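Local coordinates for putative platelet activating factor (Streptococcus pneumoniae, PDB 2HSJ), which is of unknown function but, as a member of the GDSL-like lipase/acylhydrolase family, probably hydrolyses ester bonds, at residues E34-I40 against A85-L91; Y48-F54 against L205-L209; Y141-V145 against T191-L195; L92-I98 against S131-V135; Y24-N28 against N62-R66. Residue numbers count along the deposited sequence, not the author numbering.

Contact 1. Residues E34-I40 against A85-L91; sequences EPNILFI and AVDKIFL
Two phenylalanines form the apolar centre. Phe90 (m, chi1 -82°) and Phe39 (chi1 -99°, between wells) have rings nearly parallel (16°) but slid apart, centroids separated by 4.7 Å, so Phe90 CB sits over the Phe39 face, 3.6 Å from its centroid. Ile37, on the same side of the sheet, brings CG2 to 3.6 Å from Phe90 CD1. The side of the sheet bearing Ile40, Ile89 and Leu91 has branched aliphatics, which fill space between sheet and helix: Ile40 CD1 meets Ile89 CG2 at 3.7 Å, and Leu73 of helix 70-75 packs on Ile40 and Leu91. Extended strands 37-40 and 88-91 run parallel, axes 4.7 Å apart and 18° off, with Ile37 level with Lys88. The bond ladder is Leu38 N to Lys88 O (3.0 Å), Phe90 N to Leu38 O (2.8 Å) and Ile40 N to Phe90 O (2.8 Å), an inner pairing of the five-stranded parallel sheet of an SGNH-hydrolase fold. Asn36 O accepts from Asp87 N (2.9 Å) and Lys88 N (3.3 Å), while Asn36 ND2 bonds weakly to Asp87 OD2 (3.0 Å). Asn36 OD1 accepts a hydrogen bond from Lys58 of its own chain, Asp87 pairs with Lys58 of the second subunit, and Lys88 with the Tyr214 carboxylate. Outermost, water joins Glu34 OE1 (2.8 Å), Pro35 O (2.7 Å) and Ala85 N (2.8 Å); Glu34 OE1 also accepts from Gly84 N.

Contact 2. Residues Y48-F54 against L205-L209; sequences YPLQELF and LSKSL
Leu205 opens the second segment with its t,p side chain directed toward segment 48-54, and its CD2 packs 3.6 Å from Tyr48 CE1. Ser206 follows and is the residue most covered. Its small m-rotamer hydroxyl lies at the edge of one ring and over the face of another: Tyr48 OH donates to Ser206 OG at 2.7 Å, and Ser206 OG is 3.7 Å from Phe54 CZ. The same OG also bonds the carbonyl of Tyr202 one turn back. Leu53, whose CA is 6.8 Å from the Ser206 CA, adds its CB at 3.7 Å from Ser206 OG. One turn on, Leu209 sends CD1 to 3.7 Å from Tyr48 OH, and its CB stands 4.2 Å from Phe54 CZ at the ring edge. In its t rotamer (chi1 -159°) Tyr48 spans the gap between helices 50-54 and 205-209, whose axes stay 10.7 Å apart, crossing at -64°. Pro49, centre of an inverse gamma turn, is the N-cap of helix 50-54; Leu53 N bonds to its O at 3.1 Å. Leu50 and Leu209 both touch Phe39 of strand 37-41, so the final helix of the SGNH-hydrolase fold packs with helix 50-54 against one face of the parallel sheet.

Contact 3. Residues Y141-V145 against T191-L195; sequences YQQAV and TTDGL
Tyr141, Ala144 and Asp193 carry most of the buried surface. Tyr141 is the N-cap of helix 142-145, and its m rotamer (chi1 -61°) lays the ring along the 191-195 loop: Tyr141 CD1 is 3.3 Å from Asp193 C, and Gly194 CA sits over the ring face, 4.0 Å from the centroid. A flat ring suits this bare backbone. Gly194 has phi/psi of 99/-19°, which by itself calls for glycine, and a CB there would clash with both Tyr141 CB and Val145 CG2. The sequence Asp193-Gly194-Leu195-His196 matches the Asp-x-x-His of block V in SGNH hydrolases, so Asp193 and His196 are probably the acid and base of the catalytic triad. Asp193 OD1 accepts from Leu195 N at 2.9 Å, an Asx turn, and also from His196 N; Thr191 OG1 accepts from Gly194 N at 2.8 Å, an ST motif. Ala144, with its short side chain, lets the helix come close, its CB 3.4 Å from Asp193 O and 4.2 Å from Leu195 CB. Val145 CG2 lies 3.4 Å from Gly194 O. Water supplies the polar links: one molecule joins Tyr141 OH (2.7 Å) to Thr191 O (2.8 Å), another joins Asp193 O (2.8 Å) to Ala144 N, weakly, at 3.3 Å.

Contact 4. Residues L92-I98 against S131-V135; sequences LIGTNDI and SILPV
Leu92 ends strand 88-92, still extended, and its t,p side chain reaches the 131-135 segment: its CD1 lies 3.5 Å from Ser131 O and its CD2 4.2 Å from Leu133 CD1, an apolar contact covered by Ile44 and Val45 of helix 43-46. Ile93 points its side chain away and offers its backbone, with Ile93 O 3.7 Å from Ile132 CG1; that oxygen accepts a hydrogen bond from Tyr160 OH. Gly94 then turns the chain at phi/psi 131/-25°, angles that favour glycine, and a CB would strike Ile132 CD1, which sits 4.0 Å from Gly94 CA. Gly94 is the N-cap of helix 95-99, whose first turn is closed by Ile98 N to Gly94 O (3.0 Å). Gly94-Thr95-Asn96-Asp97 reads as the GxND signature of block III in SGNH hydrolases, where the asparagine contributes to the oxyanion hole; Asn96 probably does so here. Thr95, whose CA is 6.2 Å from the Ile132 CA, has two faces: its CB rests 3.9 Å from Ile132 CG2, and its OG1 holds a water at 2.7 Å that donates to Leu133 O at 2.8 Å. Ile98 points at the 131-135 loop and meets Ile132 CD1 through its own CD1 at 4.0 Å. Ile132, in its m,t rotamer, is the branched side chain that fills the bend from 93 to 98, and its backbone N is held by Asn157 of helix 150-164.

Contact 5. Residues Y24-N28 against N62-R66; sequences YRHLN and NRGIR
Segment 62-66 carries strand 60-64 toward the block II loop of the SGNH hydrolases, which in relatives lends a backbone amide to the oxyanion hole, and helix 3-30 packs against this segment. Tyr24 and Arg63 share most of the contact: with chi1 at -75° the Tyr24 ring faces Arg63, whose CD is 3.5 Å from the ring centroid and whose guanidinium stacks flat upon it (planes at 8°, centres 4.4 Å apart), an off-centre cation-pi contact. Tyr24 OH donates to Gly64 O at 2.6 Å, and Tyr24 CE2 touches Ile65 CG1 at 3.7 Å. Asn28 OD1 receives both Arg63 NE (3.0 Å) and Arg63 NH2 (2.9 Å), while Arg63 NH1 bonds back to Asn62 O (3.0 Å). Asn62 OD1 accepts from Gly64 N at 2.8 Å, an Asx turn. Helix segment 24-28 runs nearly antiparallel to strand 62-64 (154°), axes 10.8 Å apart. Strand 60-64 is an outermost strand of the sheet within this chain, bonded to strand 37-41, and Arg63 also salt-bridges Glu52 of the third subunit.

Contact 4, nearest the chain's centre, is chiefly aliphatic; contact 3, farthest out and partly buried, leans on waters and backbone turns. The two touch where Leu195 meets Thr95 and Val135, bringing presumed catalytic blocks V and III together. Contact 1 uses strand hydrogen bonds and continues into contact 4 through Ile40 O and Leu92 N (3.0 Å). Contacts 1 and 5 meet where strands 37-41 and 60-64 pair (Phe39 O to Arg63 N, 2.7 Å). Contact 2 covers the sheet face bearing Phe39 and Phe90, combining a buried hydroxyl pair with apolar side chains. Contact 5, at the outer strand, relies on a stacked arginine paired with the third subunit, which contact 2 also touches; contact 1 reaches the second.

Contact 1. Residues E34-I40 against A85-L91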
# COMPACT_ATOMS: atom_id res chain seq x y z
N GLU D 34 0.71 3.87 4.85
CA GLU D 34 0.15 5.22 4.91
C GLU D 34 -1.30 5.10 5.34
O GLU D 34 -2.11 4.50 4.62
CB GLU D 34 0.23 5.86 3.53
CG GLU D 34 1.64 6.35 3.19
CD GLU D 34 2.02 7.64 3.91
OE1 GLU D 34 1.23 8.15 4.73
OE2 GLU D 34 3.13 8.15 3.64
N PRO D 35 -1.65 5.61 6.53
CA PRO D 35 -3.06 5.50 6.91
C PRO D 35 -3.94 6.34 6.00
O PRO D 35 -3.68 7.52 5.83
CB PRO D 35 -3.12 6.04 8.34
CG PRO D 35 -1.77 6.56 8.65
CD PRO D 35 -0.81 6.23 7.58
N ASN D 36 -4.96 5.72 5.43
CA ASN D 36 -6.00 6.48 4.74
C ASN D 36 -7.03 6.96 5.76
O ASN D 36 -7.55 8.08 5.65
CB ASN D 36 -6.62 5.62 3.64
CG ASN D 36 -7.74 6.34 2.91
OD1 ASN D 36 -8.92 6.13 3.20
ND2 ASN D 36 -7.36 7.25 1.97
N ILE D 37 -7.31 6.10 6.74
CA ILE D 37 -8.23 6.42 7.82
C ILE D 37 -7.47 6.10 9.12
O ILE D 37 -6.83 5.03 9.23
CB ILE D 37 -9.51 5.52 7.75
CG1 ILE D 37 -10.11 5.53 6.33
CG2 ILE D 37 -10.50 5.85 8.87
CD1 ILE D 37 -10.80 6.74 5.90
N LEU D 38 -7.51 7.03 10.08
CA LEU D 38 -7.07 6.73 11.44
C LEU D 38 -8.30 6.56 12.31
O LEU D 38 -9.16 7.46 12.33
CB LEU D 38 -6.23 7.89 11.99
CG LEU D 38 -4.82 8.01 11.40
CD1 LEU D 38 -4.25 9.39 11.64
CD2 LEU D 38 -3.83 6.99 12.01
N PHE D 39 -8.42 5.44 13.02
CA PHE D 39 -9.49 5.26 14.01
C PHE D 39 -8.89 5.59 15.36
O PHE D 39 -7.92 4.96 15.77
CB PHE D 39 -10.03 3.82 14.01
CG PHE D 39 -11.30 3.63 13.22
CD1 PHE D 39 -11.29 3.75 11.84
CD2 PHE D 39 -12.50 3.33 13.86
CE1 PHE D 39 -12.45 3.56 11.09
CE2 PHE D 39 -13.67 3.17 13.11
CZ PHE D 39 -13.64 3.28 11.74
N ILE D 40 -9.45 6.60 16.02
CA ILE D 40 -8.94 7.07 17.31
C ILE D 40 -10.06 6.98 18.34
O ILE D 40 -11.23 7.27 18.06
CB ILE D 40 -8.44 8.56 17.20
CG1 ILE D 40 -7.30 8.63 16.17
CG2 ILE D 40 -8.02 9.12 18.55
CD1 ILE D 40 -6.87 10.06 15.91
N ALA D 85 -1.05 11.28 4.02
CA ALA D 85 -2.26 11.32 3.18
C ALA D 85 -3.49 10.82 3.93
O ALA D 85 -4.21 9.90 3.50
CB ALA D 85 -2.03 10.48 1.93
N VAL D 86 -3.69 11.38 5.12
CA VAL D 86 -4.82 10.96 5.94
C VAL D 86 -6.10 11.61 5.41
O VAL D 86 -6.25 12.83 5.46
CB VAL D 86 -4.63 11.34 7.42
CG1 VAL D 86 -5.81 10.78 8.23
CG2 VAL D 86 -3.28 10.81 7.93
N ASP D 87 -6.99 10.80 4.87
CA ASP D 87 -8.26 11.33 4.37
C ASP D 87 -9.23 11.63 5.51
O ASP D 87 -9.92 12.67 5.49
CB ASP D 87 -8.90 10.32 3.40
CG ASP D 87 -8.34 10.42 1.99
OD1 ASP D 87 -7.40 11.24 1.76
OD2 ASP D 87 -8.87 9.71 1.09
N LYS D 88 -9.32 10.73 6.48
CA LYS D 88 -10.33 10.83 7.52
C LYS D 88 -9.79 10.30 8.81
O LYS D 88 -8.97 9.36 8.84
CB LYS D 88 -11.59 10.02 7.16
CG LYS D 88 -12.26 10.44 5.86
CD LYS D 88 -13.45 9.55 5.59
CE LYS D 88 -14.18 9.98 4.34
NZ LYS D 88 -13.37 9.72 3.15
N ILE D 89 -10.27 10.91 9.89
CA ILE D 89 -10.08 10.41 11.25
C ILE D 89 -11.46 10.07 11.78
O ILE D 89 -12.34 10.91 11.76
CB ILE D 89 -9.45 11.50 12.15
CG1 ILE D 89 -8.01 11.75 11.72
CG2 ILE D 89 -9.53 11.11 13.64
CD1 ILE D 89 -7.46 13.14 12.17
N PHE D 90 -11.63 8.83 12.23
CA PHE D 90 -12.87 8.44 12.92
C PHE D 90 -12.58 8.53 14.40
O PHE D 90 -11.60 7.96 14.88
CB PHE D 90 -13.26 7.01 12.56
CG PHE D 90 -13.99 6.90 11.26
CD1 PHE D 90 -13.48 7.42 10.09
CD2 PHE D 90 -15.24 6.29 11.24
CE1 PHE D 90 -14.18 7.30 8.90
CE2 PHE D 90 -15.96 6.17 10.06
CZ PHE D 90 -15.43 6.68 8.89
N LEU D 91 -13.45 9.23 15.12
CA LEU D 91 -13.25 9.46 16.53
C LEU D 91 -14.45 8.91 17.31
O LEU D 91 -15.59 9.36 17.14
CB LEU D 91 -13.09 10.95 16.77
CG LEU D 91 -12.87 11.36 18.20
CD1 LEU D 91 -11.68 10.62 18.80
CD2 LEU D 91 -12.67 12.90 18.22
O HOH W 1 -1.34 8.88 5.49
O HOH W 2 -4.65 8.11 1.58
O HOH W 3 -10.98 7.71 2.66

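Contact 2. Residues Y48-F54 against L205-L209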
# COMPACT_ATOMS: atom_id res chain seq x y z
N TYR D 48 -11.40 -3.10 18.20
CA TYR D 48 -12.15 -3.22 16.95
C TYR D 48 -11.36 -4.04 15.94
O TYR D 48 -10.22 -3.65 15.59
CB TYR D 48 -12.34 -1.81 16.41
CG TYR D 48 -13.49 -1.61 15.42
CD1 TYR D 48 -14.27 -0.46 15.50
CD2 TYR D 48 -13.81 -2.54 14.42
CE1 TYR D 48 -15.30 -0.21 14.62
CE2 TYR D 48 -14.87 -2.31 13.49
CZ TYR D 48 -15.64 -1.14 13.65
OH TYR D 48 -16.68 -0.86 12.76
N PRO D 49 -11.94 -5.15 15.44
CA PRO D 49 -11.25 -5.93 14.38
C PRO D 49 -11.44 -5.28 13.05
O PRO D 49 -12.18 -5.73 12.19
CB PRO D 49 -11.94 -7.31 14.43
CG PRO D 49 -13.32 -7.01 14.97
CD PRO D 49 -13.22 -5.77 15.87
N LEU D 50 -10.70 -4.20 12.85
CA LEU D 50 -10.88 -3.41 11.63
C LEU D 50 -10.59 -4.15 10.33
O LEU D 50 -11.34 -4.06 9.37
CB LEU D 50 -10.01 -2.16 11.71
CG LEU D 50 -10.39 -1.21 12.83
CD1 LEU D 50 -9.23 -0.20 13.10
CD2 LEU D 50 -11.65 -0.46 12.49
N GLN D 51 -9.44 -4.83 10.32
CA GLN D 51 -9.04 -5.55 9.10
C GLN D 51 -10.08 -6.57 8.70
O GLN D 51 -10.46 -6.66 7.53
CB GLN D 51 -7.72 -6.29 9.36
CG GLN D 51 -7.26 -7.13 8.21
CD GLN D 51 -6.24 -8.14 8.66
OE1 GLN D 51 -6.41 -8.83 9.66
NE2 GLN D 51 -5.16 -8.26 7.89
N GLU D 52 -10.50 -7.39 9.67
CA GLU D 52 -11.36 -8.52 9.32
C GLU D 52 -12.81 -8.12 9.04
O GLU D 52 -13.55 -8.92 8.44
CB GLU D 52 -11.24 -9.62 10.37
CG GLU D 52 -9.85 -10.18 10.43
CD GLU D 52 -9.78 -11.34 11.39
OE1 GLU D 52 -10.14 -12.47 11.02
OE2 GLU D 52 -9.38 -11.12 12.56
N LEU D 53 -13.20 -6.92 9.47
CA LEU D 53 -14.59 -6.49 9.19
C LEU D 53 -14.70 -5.46 8.07
O LEU D 53 -15.76 -5.37 7.43
CB LEU D 53 -15.27 -6.00 10.48
CG LEU D 53 -15.40 -7.09 11.56
CD1 LEU D 53 -16.08 -6.47 12.77
CD2 LEU D 53 -16.19 -8.31 11.10
N PHE D 54 -13.66 -4.64 7.87
CA PHE D 54 -13.68 -3.70 6.72
C PHE D 54 -12.86 -4.17 5.51
O PHE D 54 -13.06 -3.69 4.39
CB PHE D 54 -13.15 -2.33 7.16
CG PHE D 54 -14.08 -1.55 8.06
CD1 PHE D 54 -15.34 -1.14 7.59
CD2 PHE D 54 -13.69 -1.22 9.34
CE1 PHE D 54 -16.18 -0.41 8.43
CE2 PHE D 54 -14.50 -0.49 10.20
CZ PHE D 54 -15.76 -0.06 9.74
N LEU D 205 -21.88 -2.35 13.62
CA LEU D 205 -21.25 -1.03 13.62
C LEU D 205 -20.55 -0.77 12.29
O LEU D 205 -20.67 0.30 11.70
CB LEU D 205 -20.25 -0.89 14.79
CG LEU D 205 -19.49 0.45 14.90
CD1 LEU D 205 -20.45 1.67 14.94
CD2 LEU D 205 -18.56 0.42 16.10
N SER D 206 -19.84 -1.79 11.78
CA SER D 206 -19.12 -1.65 10.53
C SER D 206 -20.06 -1.40 9.34
O SER D 206 -19.77 -0.58 8.45
CB SER D 206 -18.28 -2.91 10.30
OG SER D 206 -17.34 -3.06 11.33
N LYS D 207 -21.19 -2.10 9.34
CA LYS D 207 -22.16 -1.91 8.27
C LYS D 207 -22.70 -0.46 8.31
O LYS D 207 -22.85 0.18 7.26
CB LYS D 207 -23.31 -2.90 8.44
CG LYS D 207 -24.40 -2.82 7.39
CD LYS D 207 -25.39 -3.97 7.63
CE LYS D 207 -26.81 -3.59 7.25
NZ LYS D 207 -27.16 -3.96 5.85
N SER D 208 -22.93 0.07 9.51
CA SER D 208 -23.42 1.45 9.60
C SER D 208 -22.34 2.46 9.22
O SER D 208 -22.69 3.53 8.71
CB SER D 208 -23.94 1.75 11.00
OG SER D 208 -22.88 1.80 11.93
N LEU D 209 -21.06 2.14 9.44
CA LEU D 209 -19.95 3.09 9.15
C LEU D 209 -19.44 3.08 7.72
O LEU D 209 -18.77 4.02 7.31
CB LEU D 209 -18.74 2.84 10.06
CG LEU D 209 -18.94 3.13 11.54
CD1 LEU D 209 -17.70 2.70 12.33
CD2 LEU D 209 -19.23 4.62 11.77

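Contact 3. Residues Y141-V145 against T191-L195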
# COMPACT_ATOMS: atom_id res chain seq x y z
N TYR D 141 -25.63 -6.65 33.54
CA TYR D 141 -24.51 -5.92 32.96
C TYR D 141 -24.07 -4.71 33.78
O TYR D 141 -23.23 -3.93 33.32
CB TYR D 141 -24.87 -5.43 31.56
CG TYR D 141 -25.19 -6.50 30.56
CD1 TYR D 141 -24.32 -7.56 30.34
CD2 TYR D 141 -26.34 -6.41 29.78
CE1 TYR D 141 -24.62 -8.53 29.38
CE2 TYR D 141 -26.64 -7.37 28.84
CZ TYR D 141 -25.78 -8.43 28.64
OH TYR D 141 -26.09 -9.38 27.69
N GLN D 142 -24.65 -4.54 34.96
CA GLN D 142 -24.39 -3.35 35.78
C GLN D 142 -22.91 -3.09 36.13
O GLN D 142 -22.51 -1.93 36.26
CB GLN D 142 -25.28 -3.33 37.03
CG GLN D 142 -26.76 -3.09 36.71
CD GLN D 142 -27.69 -3.21 37.92
OE1 GLN D 142 -27.38 -3.89 38.91
NE2 GLN D 142 -28.84 -2.54 37.84
N GLN D 143 -22.10 -4.15 36.22
CA GLN D 143 -20.66 -4.08 36.55
C GLN D 143 -19.77 -3.34 35.55
O GLN D 143 -18.79 -2.69 35.93
CB GLN D 143 -20.09 -5.49 36.76
CG GLN D 143 -20.69 -6.25 37.92
CD GLN D 143 -20.05 -7.61 38.11
OE1 GLN D 143 -20.09 -8.47 37.23
NE2 GLN D 143 -19.45 -7.80 39.27
N ALA D 144 -20.09 -3.48 34.26
CA ALA D 144 -19.37 -2.76 33.21
C ALA D 144 -20.07 -1.44 32.90
O ALA D 144 -19.42 -0.43 32.70
CB ALA D 144 -19.24 -3.61 31.96
N VAL D 145 -21.41 -1.46 32.88
CA VAL D 145 -22.17 -0.28 32.48
C VAL D 145 -22.07 0.85 33.52
O VAL D 145 -21.92 2.03 33.16
CB VAL D 145 -23.63 -0.66 32.15
CG1 VAL D 145 -24.50 0.56 31.95
CG2 VAL D 145 -23.65 -1.53 30.91
N THR D 191 -23.44 -7.15 22.36
CA THR D 191 -22.61 -6.83 23.52
C THR D 191 -22.01 -8.06 24.22
O THR D 191 -22.62 -9.14 24.20
CB THR D 191 -23.35 -5.92 24.53
OG1 THR D 191 -22.42 -5.39 25.48
CG2 THR D 191 -24.44 -6.67 25.27
N THR D 192 -20.82 -7.89 24.80
CA THR D 192 -20.25 -8.92 25.67
C THR D 192 -20.64 -8.68 27.12
O THR D 192 -21.08 -9.62 27.79
CB THR D 192 -18.71 -8.96 25.57
OG1 THR D 192 -18.20 -7.65 25.78
CG2 THR D 192 -18.29 -9.44 24.19
N ASP D 193 -20.54 -7.43 27.58
CA ASP D 193 -20.72 -7.11 29.00
C ASP D 193 -21.65 -5.91 29.26
O ASP D 193 -21.72 -5.41 30.39
CB ASP D 193 -19.37 -6.83 29.65
CG ASP D 193 -18.66 -5.64 29.04
OD1 ASP D 193 -19.28 -4.93 28.22
OD2 ASP D 193 -17.48 -5.42 29.38
N GLY D 194 -22.39 -5.50 28.24
CA GLY D 194 -23.32 -4.37 28.37
C GLY D 194 -22.77 -3.05 27.87
O GLY D 194 -23.55 -2.12 27.60
N LEU D 195 -21.44 -2.99 27.75
CA LEU D 195 -20.71 -1.79 27.31
C LEU D 195 -19.86 -2.08 26.05
O LEU D 195 -19.96 -1.38 25.05
CB LEU D 195 -19.83 -1.29 28.46
CG LEU D 195 -18.83 -0.18 28.16
CD1 LEU D 195 -19.54 1.10 27.77
CD2 LEU D 195 -17.98 0.02 29.40
O HOH W 4 -24.54 -10.55 25.76
O HOH W 5 -20.93 -6.36 32.91

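Contact 4. Residues L92-I98 against S131-V135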
# COMPACT_ATOMS: atom_id res chain seq x y z
N LEU D 92 -14.17 7.96 18.21
CA LEU D 92 -15.19 7.36 19.07
C LEU D 92 -14.67 7.48 20.49
O LEU D 92 -13.77 6.74 20.92
CB LEU D 92 -15.49 5.88 18.74
CG LEU D 92 -16.52 5.22 19.66
CD1 LEU D 92 -17.87 6.01 19.69
CD2 LEU D 92 -16.74 3.81 19.18
N ILE D 93 -15.26 8.40 21.24
CA ILE D 93 -14.79 8.65 22.59
C ILE D 93 -15.87 9.36 23.36
O ILE D 93 -16.71 10.05 22.77
CB ILE D 93 -13.44 9.46 22.57
CG1 ILE D 93 -12.73 9.36 23.93
CG2 ILE D 93 -13.67 10.90 22.06
CD1 ILE D 93 -11.27 9.67 23.85
N GLY D 94 -15.84 9.16 24.69
CA GLY D 94 -16.74 9.86 25.58
C GLY D 94 -17.44 8.94 26.55
O GLY D 94 -17.83 9.41 27.62
N THR D 95 -17.59 7.65 26.23
CA THR D 95 -18.33 6.76 27.15
C THR D 95 -17.64 6.70 28.51
O THR D 95 -18.31 6.53 29.52
CB THR D 95 -18.63 5.36 26.57
OG1 THR D 95 -19.69 4.74 27.34
CG2 THR D 95 -17.40 4.45 26.57
N ASN D 96 -16.32 6.85 28.51
CA ASN D 96 -15.58 6.79 29.76
C ASN D 96 -15.61 8.11 30.50
O ASN D 96 -15.55 8.12 31.74
CB ASN D 96 -14.17 6.25 29.55
CG ASN D 96 -14.19 4.83 29.02
OD1 ASN D 96 -15.07 4.04 29.36
ND2 ASN D 96 -13.27 4.52 28.11
N ASP D 97 -15.78 9.21 29.77
CA ASP D 97 -16.05 10.49 30.41
C ASP D 97 -17.38 10.40 31.16
O ASP D 97 -17.48 10.80 32.31
CB ASP D 97 -16.12 11.61 29.37
CG ASP D 97 -14.79 11.88 28.69
OD1 ASP D 97 -14.20 12.96 28.97
OD2 ASP D 97 -14.36 11.02 27.88
N ILE D 98 -18.41 9.85 30.51
CA ILE D 98 -19.69 9.63 31.18
C ILE D 98 -19.53 8.70 32.41
O ILE D 98 -20.05 8.99 33.48
CB ILE D 98 -20.76 9.07 30.21
CG1 ILE D 98 -21.10 10.13 29.16
CG2 ILE D 98 -22.02 8.61 31.03
CD1 ILE D 98 -22.04 9.62 28.08
N SER D 131 -21.33 9.13 17.18
CA SER D 131 -22.14 9.11 18.38
C SER D 131 -21.54 8.13 19.39
O SER D 131 -21.12 7.03 19.01
CB SER D 131 -23.55 8.65 18.00
OG SER D 131 -23.50 7.35 17.45
N ILE D 132 -21.52 8.50 20.67
CA ILE D 132 -21.25 7.52 21.72
C ILE D 132 -22.28 6.38 21.62
O ILE D 132 -23.47 6.61 21.41
CB ILE D 132 -21.33 8.20 23.11
CG1 ILE D 132 -20.30 9.34 23.20
CG2 ILE D 132 -21.21 7.17 24.24
CD1 ILE D 132 -20.49 10.28 24.40
N LEU D 133 -21.81 5.14 21.76
CA LEU D 133 -22.69 4.01 21.54
C LEU D 133 -23.62 3.77 22.74
O LEU D 133 -23.30 4.17 23.86
CB LEU D 133 -21.86 2.75 21.26
CG LEU D 133 -20.74 2.86 20.23
CD1 LEU D 133 -20.14 1.48 19.96
CD2 LEU D 133 -21.27 3.46 18.97
N PRO D 134 -24.76 3.08 22.52
CA PRO D 134 -25.67 2.74 23.64
C PRO D 134 -25.05 1.67 24.54
O PRO D 134 -24.11 0.96 24.14
CB PRO D 134 -26.92 2.18 22.95
CG PRO D 134 -26.39 1.67 21.61
CD PRO D 134 -25.22 2.54 21.23
N VAL D 135 -25.59 1.58 25.75
CA VAL D 135 -25.29 0.52 26.67
C VAL D 135 -26.53 -0.34 26.85
O VAL D 135 -27.65 0.06 26.46
CB VAL D 135 -24.82 1.07 28.03
CG1 VAL D 135 -23.50 1.79 27.85
CG2 VAL D 135 -25.89 1.99 28.67
O HOH W 6 -20.90 3.59 25.17

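Contact 5. Residues Y24-N28 against N62-R66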
# COMPACT_ATOMS: atom_id res chain seq x y z
N TYR D 24 2.61 3.52 20.15
CA TYR D 24 2.12 4.29 19.03
C TYR D 24 3.10 5.38 18.60
O TYR D 24 3.29 5.61 17.41
CB TYR D 24 0.82 4.95 19.43
CG TYR D 24 -0.38 4.01 19.49
CD1 TYR D 24 -0.33 2.70 18.97
CD2 TYR D 24 -1.58 4.45 20.05
CE1 TYR D 24 -1.48 1.86 19.00
CE2 TYR D 24 -2.70 3.63 20.09
CZ TYR D 24 -2.66 2.35 19.56
OH TYR D 24 -3.79 1.54 19.60
N ARG D 25 3.74 6.04 19.55
CA ARG D 25 4.67 7.11 19.17
C ARG D 25 5.80 6.56 18.31
O ARG D 25 6.23 7.21 17.35
CB ARG D 25 5.18 7.87 20.40
CG ARG D 25 4.14 8.80 20.94
CD ARG D 25 4.66 9.57 22.15
NE ARG D 25 3.62 10.50 22.59
CZ ARG D 25 2.98 10.45 23.75
NH1 ARG D 25 3.31 9.54 24.67
NH2 ARG D 25 2.03 11.35 24.01
N HIS D 26 6.28 5.37 18.64
CA HIS D 26 7.36 4.80 17.84
C HIS D 26 6.83 4.28 16.49
O HIS D 26 7.45 4.49 15.45
CB HIS D 26 8.06 3.67 18.60
CG HIS D 26 9.39 3.28 18.01
ND1 HIS D 26 10.33 2.59 18.74
CD2 HIS D 26 9.97 3.52 16.80
CE1 HIS D 26 11.39 2.34 17.99
NE2 HIS D 26 11.21 2.90 16.81
N LEU D 27 5.66 3.63 16.49
CA LEU D 27 5.11 3.19 15.22
C LEU D 27 4.82 4.34 14.28
O LEU D 27 4.93 4.20 13.04
CB LEU D 27 3.82 2.40 15.44
CG LEU D 27 3.99 0.96 15.89
CD1 LEU D 27 2.58 0.41 16.19
CD2 LEU D 27 4.71 0.12 14.84
N ASN D 28 4.41 5.49 14.82
CA ASN D 28 4.13 6.65 13.98
C ASN D 28 5.34 7.02 13.11
O ASN D 28 5.17 7.59 12.01
CB ASN D 28 3.78 7.85 14.85
CG ASN D 28 2.43 7.72 15.50
OD1 ASN D 28 1.65 6.83 15.19
ND2 ASN D 28 2.13 8.64 16.40
N ASN D 62 -5.34 1.52 13.55
CA ASN D 62 -5.92 1.60 14.88
C ASN D 62 -5.04 2.46 15.76
O ASN D 62 -3.86 2.16 16.00
CB ASN D 62 -5.99 0.20 15.47
CG ASN D 62 -6.99 0.11 16.59
OD1 ASN D 62 -7.01 0.95 17.48
ND2 ASN D 62 -7.87 -0.90 16.54
N ARG D 63 -5.64 3.53 16.29
CA ARG D 63 -4.97 4.30 17.33
C ARG D 63 -5.93 4.45 18.53
O ARG D 63 -6.01 5.51 19.14
CB ARG D 63 -4.50 5.68 16.78
CG ARG D 63 -3.23 5.59 15.89
CD ARG D 63 -2.03 5.21 16.74
NE ARG D 63 -0.74 5.16 16.04
CZ ARG D 63 -0.31 4.06 15.40
NH1 ARG D 63 -1.07 2.96 15.33
NH2 ARG D 63 0.90 4.07 14.79
N GLY D 64 -6.58 3.36 18.89
CA GLY D 64 -7.43 3.37 20.09
C GLY D 64 -6.68 2.91 21.33
O GLY D 64 -5.67 2.18 21.24
N ILE D 65 -7.16 3.33 22.50
CA ILE D 65 -6.57 2.93 23.77
C ILE D 65 -7.66 2.68 24.81
O ILE D 65 -8.52 3.55 25.05
CB ILE D 65 -5.58 4.00 24.33
CG1 ILE D 65 -4.48 4.28 23.31
CG2 ILE D 65 -5.02 3.55 25.69
CD1 ILE D 65 -3.31 5.11 23.80
N ARG D 66 -7.61 1.51 25.42
CA ARG D 66 -8.59 1.15 26.45
C ARG D 66 -8.65 2.21 27.54
O ARG D 66 -7.65 2.83 27.91
CB ARG D 66 -8.22 -0.19 27.08
CG ARG D 66 -6.90 -0.10 27.92
CD ARG D 66 -6.25 -1.40 28.15
NE ARG D 66 -5.67 -1.94 26.93
CZ ARG D 66 -4.91 -3.02 26.93
NH1 ARG D 66 -4.63 -3.62 28.08
NH2 ARG D 66 -4.43 -3.48 25.79